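Local coordinates for insecticidal Delta-Endotoxin Cry8Ea1 (Bacillus Thuringiensis, PDB 3EB7), which is an insecticidal three-domain crystal toxin that kills underground beetle larvae of Holotrichia parallela, probably by binding midgut receptors and forming membrane pores, at residues 290-301 with 351-362. Sequence-based numbering, arbitrary orientation.
With SO4 (sulfate ion), chain E.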
loop_
_atom_site.group_PDB
_atom_site.type_symbol
_atom_site.label_atom_id
_atom_site.label_comp_id
_atom_site.label_asym_id
_atom_site.label_seq_id
_atom_site.Cartn_x
_atom_site.Cartn_y
_atom_site.Cartn_z
ATOM N N SER A 290 22.949 29.473 -8.142
ATOM C CA SER A 290 22.392 30.789 -7.827
ATOM C C SER A 290 23.302 31.413 -6.793
ATOM O O SER A 290 23.726 30.758 -5.851
ATOM C CB SER A 290 21.010 30.643 -7.225
ATOM O OG SER A 290 20.181 29.904 -8.088
ATOM N N SER A 291 23.630 32.675 -6.975
ATOM C CA SER A 291 24.546 33.301 -6.043
ATOM C C SER A 291 24.063 34.643 -5.581
ATOM O O SER A 291 23.376 35.401 -6.284
ATOM C CB SER A 291 25.969 33.422 -6.595
ATOM O OG SER A 291 26.068 34.514 -7.484
ATOM N N PHE A 292 24.443 34.960 -4.375
ATOM C CA PHE A 292 24.149 36.222 -3.775
ATOM C C PHE A 292 25.388 36.706 -3.064
ATOM O O PHE A 292 25.902 36.021 -2.243
ATOM C CB PHE A 292 23.006 36.087 -2.763
ATOM C CG PHE A 292 22.783 37.300 -2.012
ATOM C CD1 PHE A 292 22.494 38.457 -2.666
ATOM C CD2 PHE A 292 22.979 37.331 -0.673
ATOM C CE1 PHE A 292 22.339 39.591 -1.999
ATOM C CE2 PHE A 292 22.821 38.472 0.002
ATOM C CZ PHE A 292 22.495 39.605 -0.660
ATOM N N SER A 293 25.865 37.898 -3.356
ATOM C CA SER A 293 27.058 38.349 -2.683
ATOM C C SER A 293 28.202 37.368 -2.869
ATOM O O SER A 293 28.099 36.418 -3.583
ATOM C CB SER A 293 26.795 38.497 -1.178
ATOM O OG SER A 293 27.471 39.585 -0.641
ATOM N N ALA A 294 29.269 37.579 -2.135
ATOM C CA ALA A 294 30.547 37.022 -2.483
ATOM C C ALA A 294 30.702 35.596 -2.009
ATOM O O ALA A 294 31.337 34.796 -2.637
ATOM C CB ALA A 294 31.664 37.904 -1.981
ATOM N N SER A 295 30.093 35.276 -0.892
ATOM C CA SER A 295 30.320 33.960 -0.263
ATOM C C SER A 295 29.057 33.145 -0.044
ATOM O O SER A 295 29.088 32.101 0.578
ATOM C CB SER A 295 31.052 34.160 1.070
ATOM O OG SER A 295 30.829 35.486 1.596
ATOM N N ASN A 296 27.932 33.627 -0.541
ATOM C CA ASN A 296 26.702 32.897 -0.392
ATOM C C ASN A 296 26.260 32.363 -1.739
ATOM O O ASN A 296 26.042 33.120 -2.695
ATOM C CB ASN A 296 25.630 33.790 0.226
ATOM C CG ASN A 296 25.691 33.792 1.712
ATOM O OD1 ASN A 296 26.761 33.701 2.298
ATOM N ND2 ASN A 296 24.541 33.864 2.345
ATOM N N TYR A 297 26.099 31.056 -1.813
ATOM C CA TYR A 297 25.627 30.479 -3.066
ATOM C C TYR A 297 24.946 29.162 -2.845
ATOM O O TYR A 297 25.307 28.405 -1.939
ATOM C CB TYR A 297 26.775 30.291 -4.075
ATOM C CG TYR A 297 27.906 29.423 -3.566
ATOM C CD1 TYR A 297 29.003 29.993 -2.942
ATOM C CD2 TYR A 297 27.857 28.038 -3.685
ATOM C CE1 TYR A 297 30.066 29.197 -2.476
ATOM C CE2 TYR A 297 28.916 27.222 -3.208
ATOM C CZ TYR A 297 30.010 27.817 -2.606
ATOM O OH TYR A 297 31.054 27.052 -2.161
ATOM N N LEU A 298 23.971 28.914 -3.719
ATOM C CA LEU A 298 23.215 27.677 -3.754
ATOM C C LEU A 298 23.446 26.942 -5.086
ATOM O O LEU A 298 23.085 27.447 -6.171
ATOM C CB LEU A 298 21.714 27.963 -3.509
ATOM C CG LEU A 298 20.652 26.850 -3.515
ATOM C CD1 LEU A 298 20.894 25.797 -2.406
ATOM C CD2 LEU A 298 19.195 27.454 -3.461
ATOM N N LYS A 299 24.044 25.762 -4.996
ATOM C CA LYS A 299 24.067 24.868 -6.152
ATOM C C LYS A 299 22.977 23.823 -5.962
ATOM O O LYS A 299 22.992 23.047 -4.993
ATOM C CB LYS A 299 25.403 24.190 -6.307
ATOM C CG LYS A 299 26.490 25.040 -6.804
ATOM C CD LYS A 299 27.779 24.259 -6.583
ATOM C CE LYS A 299 28.853 24.714 -7.488
ATOM N NZ LYS A 299 30.150 24.290 -6.867
ATOM N N LYS A 300 22.027 23.804 -6.894
ATOM C CA LYS A 300 20.778 23.098 -6.659
ATOM C C LYS A 300 20.332 22.282 -7.866
ATOM O O LYS A 300 20.761 22.514 -8.972
ATOM C CB LYS A 300 19.681 24.083 -6.210
ATOM C CG LYS A 300 19.400 25.198 -7.183
ATOM C CD LYS A 300 18.125 25.967 -6.760
ATOM C CE LYS A 300 18.023 27.393 -7.354
ATOM N NZ LYS A 300 17.775 27.311 -8.799
ATOM N N TRP A 301 19.460 21.324 -7.605
ATOM C CA TRP A 301 18.843 20.445 -8.584
ATOM C C TRP A 301 17.841 21.289 -9.386
ATOM O O TRP A 301 16.774 21.721 -8.839
ATOM C CB TRP A 301 18.123 19.359 -7.771
ATOM C CG TRP A 301 17.378 18.232 -8.503
ATOM C CD1 TRP A 301 16.641 18.307 -9.678
ATOM C CD2 TRP A 301 17.252 16.872 -8.042
ATOM N NE1 TRP A 301 16.100 17.058 -9.971
ATOM C CE2 TRP A 301 16.443 16.174 -8.980
ATOM C CE3 TRP A 301 17.739 16.181 -6.923
ATOM C CZ2 TRP A 301 16.145 14.812 -8.844
ATOM C CZ3 TRP A 301 17.445 14.824 -6.792
ATOM C CH2 TRP A 301 16.645 14.156 -7.756
ATOM N N LEU A 351 18.289 30.203 -0.575
ATOM C CA LEU A 351 19.287 31.265 -0.621
ATOM C C LEU A 351 18.562 32.616 -0.462
ATOM O O LEU A 351 17.745 32.989 -1.316
ATOM C CB LEU A 351 20.125 31.221 -1.922
ATOM C CG LEU A 351 21.203 32.314 -2.108
ATOM C CD1 LEU A 351 22.434 32.058 -1.221
ATOM C CD2 LEU A 351 21.635 32.456 -3.550
ATOM N N PHE A 352 18.893 33.349 0.614
ATOM C CA PHE A 352 18.321 34.696 0.853
ATOM C C PHE A 352 19.134 35.816 0.190
ATOM O O PHE A 352 20.316 36.016 0.485
ATOM C CB PHE A 352 18.151 34.965 2.354
ATOM C CG PHE A 352 17.309 33.931 3.074
ATOM C CD1 PHE A 352 17.897 32.907 3.794
ATOM C CD2 PHE A 352 15.929 33.993 3.042
ATOM C CE1 PHE A 352 17.126 32.000 4.500
ATOM C CE2 PHE A 352 15.144 33.070 3.733
ATOM C CZ PHE A 352 15.734 32.071 4.449
ATOM N N ALA A 353 18.494 36.514 -0.742
ATOM C CA ALA A 353 19.093 37.615 -1.473
ATOM C C ALA A 353 18.345 38.906 -1.050
ATOM O O ALA A 353 17.333 38.830 -0.350
ATOM C CB ALA A 353 18.963 37.364 -2.962
ATOM N N TYR A 354 18.849 40.072 -1.440
ATOM C CA TYR A 354 18.333 41.357 -0.907
ATOM C C TYR A 354 16.835 41.506 -1.056
ATOM O O TYR A 354 16.158 41.941 -0.108
ATOM C CB TYR A 354 19.032 42.555 -1.540
ATOM C CG TYR A 354 20.466 42.731 -1.107
ATOM C CD1 TYR A 354 21.483 42.931 -2.057
ATOM C CD2 TYR A 354 20.828 42.701 0.269
ATOM C CE1 TYR A 354 22.835 43.101 -1.668
ATOM C CE2 TYR A 354 22.190 42.867 0.685
ATOM C CZ TYR A 354 23.184 43.068 -0.299
ATOM O OH TYR A 354 24.517 43.254 0.076
ATOM N N THR A 355 16.319 41.085 -2.222
ATOM C CA THR A 355 14.915 41.293 -2.587
ATOM C C THR A 355 14.148 40.008 -3.002
ATOM O O THR A 355 12.940 40.055 -3.268
ATOM C CB THR A 355 14.827 42.327 -3.723
ATOM O OG1 THR A 355 15.795 41.988 -4.738
ATOM C CG2 THR A 355 15.137 43.766 -3.211
ATOM N N SER A 356 14.829 38.863 -3.051
ATOM C CA SER A 356 14.162 37.600 -3.391
ATOM C C SER A 356 14.722 36.391 -2.628
ATOM O O SER A 356 15.772 36.466 -1.986
ATOM C CB SER A 356 14.210 37.356 -4.918
ATOM O OG SER A 356 15.544 37.380 -5.412
ATOM N N LYS A 357 13.989 35.281 -2.686
ATOM C CA LYS A 357 14.466 34.007 -2.169
ATOM C C LYS A 357 14.535 33.008 -3.310
ATOM O O LYS A 357 13.690 33.030 -4.183
ATOM C CB LYS A 357 13.530 33.473 -1.099
ATOM C CG LYS A 357 13.266 34.450 0.022
ATOM C CD LYS A 357 12.449 33.823 1.129
ATOM C CE LYS A 357 11.621 34.868 1.798
ATOM N NZ LYS A 357 10.458 35.234 0.951
ATOM N N TYR A 358 15.535 32.137 -3.281
ATOM C CA TYR A 358 15.663 31.040 -4.237
ATOM C C TYR A 358 15.578 29.734 -3.479
ATOM O O TYR A 358 16.401 29.477 -2.575
ATOM C CB TYR A 358 17.045 30.979 -4.885
ATOM C CG TYR A 358 17.627 32.171 -5.601
ATOM C CD1 TYR A 358 18.023 33.332 -4.915
ATOM C CD2 TYR A 358 17.917 32.083 -6.969
ATOM C CE1 TYR A 358 18.639 34.402 -5.586
ATOM C CE2 TYR A 358 18.552 33.134 -7.656
ATOM C CZ TYR A 358 18.901 34.289 -6.965
ATOM O OH TYR A 358 19.515 35.300 -7.685
ATOM N N TYR A 359 14.634 28.890 -3.879
ATOM C CA TYR A 359 14.465 27.586 -3.271
ATOM C C TYR A 359 15.091 26.539 -4.151
ATOM O O TYR A 359 15.125 26.710 -5.378
ATOM C CB TYR A 359 12.978 27.281 -3.059
ATOM C CG TYR A 359 12.316 28.254 -2.113
ATOM C CD1 TYR A 359 11.705 29.397 -2.596
ATOM C CD2 TYR A 359 12.280 28.007 -0.747
ATOM C CE1 TYR A 359 11.093 30.293 -1.734
ATOM C CE2 TYR A 359 11.681 28.902 0.133
ATOM C CZ TYR A 359 11.106 30.035 -0.371
ATOM O OH TYR A 359 10.514 30.916 0.452
ATOM N N GLY A 360 15.609 25.471 -3.542
ATOM C CA GLY A 360 16.100 24.319 -4.304
ATOM C C GLY A 360 16.822 23.303 -3.454
ATOM O O GLY A 360 17.301 23.639 -2.378
ATOM N N VAL A 361 16.938 22.073 -3.943
ATOM C CA VAL A 361 17.559 20.990 -3.186
ATOM C C VAL A 361 19.092 21.074 -3.384
ATOM O O VAL A 361 19.591 21.048 -4.528
ATOM C CB VAL A 361 16.987 19.616 -3.653
ATOM C CG1 VAL A 361 17.783 18.394 -3.069
ATOM C CG2 VAL A 361 15.471 19.525 -3.349
ATOM N N SER A 362 19.825 21.178 -2.276
ATOM C CA SER A 362 21.309 21.288 -2.324
ATOM C C SER A 362 22.036 19.957 -2.115
ATOM O O SER A 362 23.222 19.810 -2.425
ATOM C CB SER A 362 21.787 22.291 -1.281
ATOM O OG SER A 362 21.359 21.825 -0.015
HETATM S S SO4 E . 32.349 26.876 -7.976
HETATM O O1 SO4 E . 33.271 27.986 -8.197
HETATM O O2 SO4 E . 32.890 25.664 -8.592
HETATM O O3 SO4 E . 32.215 26.736 -6.519
HETATM O O4 SO4 E . 31.027 27.125 -8.560
HETATM O O HOH W 1 21.280 32.925 2.379
HETATM O O HOH W 2 22.220 35.457 2.128
HETATM O O HOH W 3 24.592 21.907 -2.927
HETATM O O HOH W 4 15.675 21.671 -6.473
#
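Val361 O accepts a hydrogen bond of 3.1 Å from Trp301 N, lying in the carbonyl plane, and Lys300 CA adds a C-H...O contact at 3.2 Å. Water carries the pairing further, one molecule linking Trp301 O to Val361 N and another the carbonyls of Lys299 and Ser362. Here, at the end of this contact farther from the turns, two β-hairpins from separate antiparallel sheets of the second toxin domain, the β-prism, meet, strands 296-301 and 357-362 crossing at 78°. The Lys300 chain passes over Gly360, CD lying 3.6 Å from Gly360 CA, before its ammonium reaches a salt bridge with Asp426. Beyond it the hairpins face each other through leucines. Leu298 CB meets Leu351 CB at 4.0 Å, while Leu351, with CG anti to its own backbone N (chi1 179°), spreads its methyls across the other hairpin, CD2 toward Ser290 O and CD1 toward Tyr297 N. Nearer the turns, aromatic contacts take over. Ala353 CA sits over the centre of one face of Phe292, 3.7 Å from the ring centroid, in a CH-π contact; the far edge of that ring drives into the face of Tyr354, T-shaped, with planes at 87° and centroids 4.6 Å apart. Beside them Phe352 O accepts a hydrogen bond from a water that also receives a weak one from Asn296 ND2. One direct hydrogen bond with water bridges thus sets the strands together away from the turns, whereas near the turns chiefly apolar and aromatic contacts hold the hairpins, with water bridging Asn296 and Phe352.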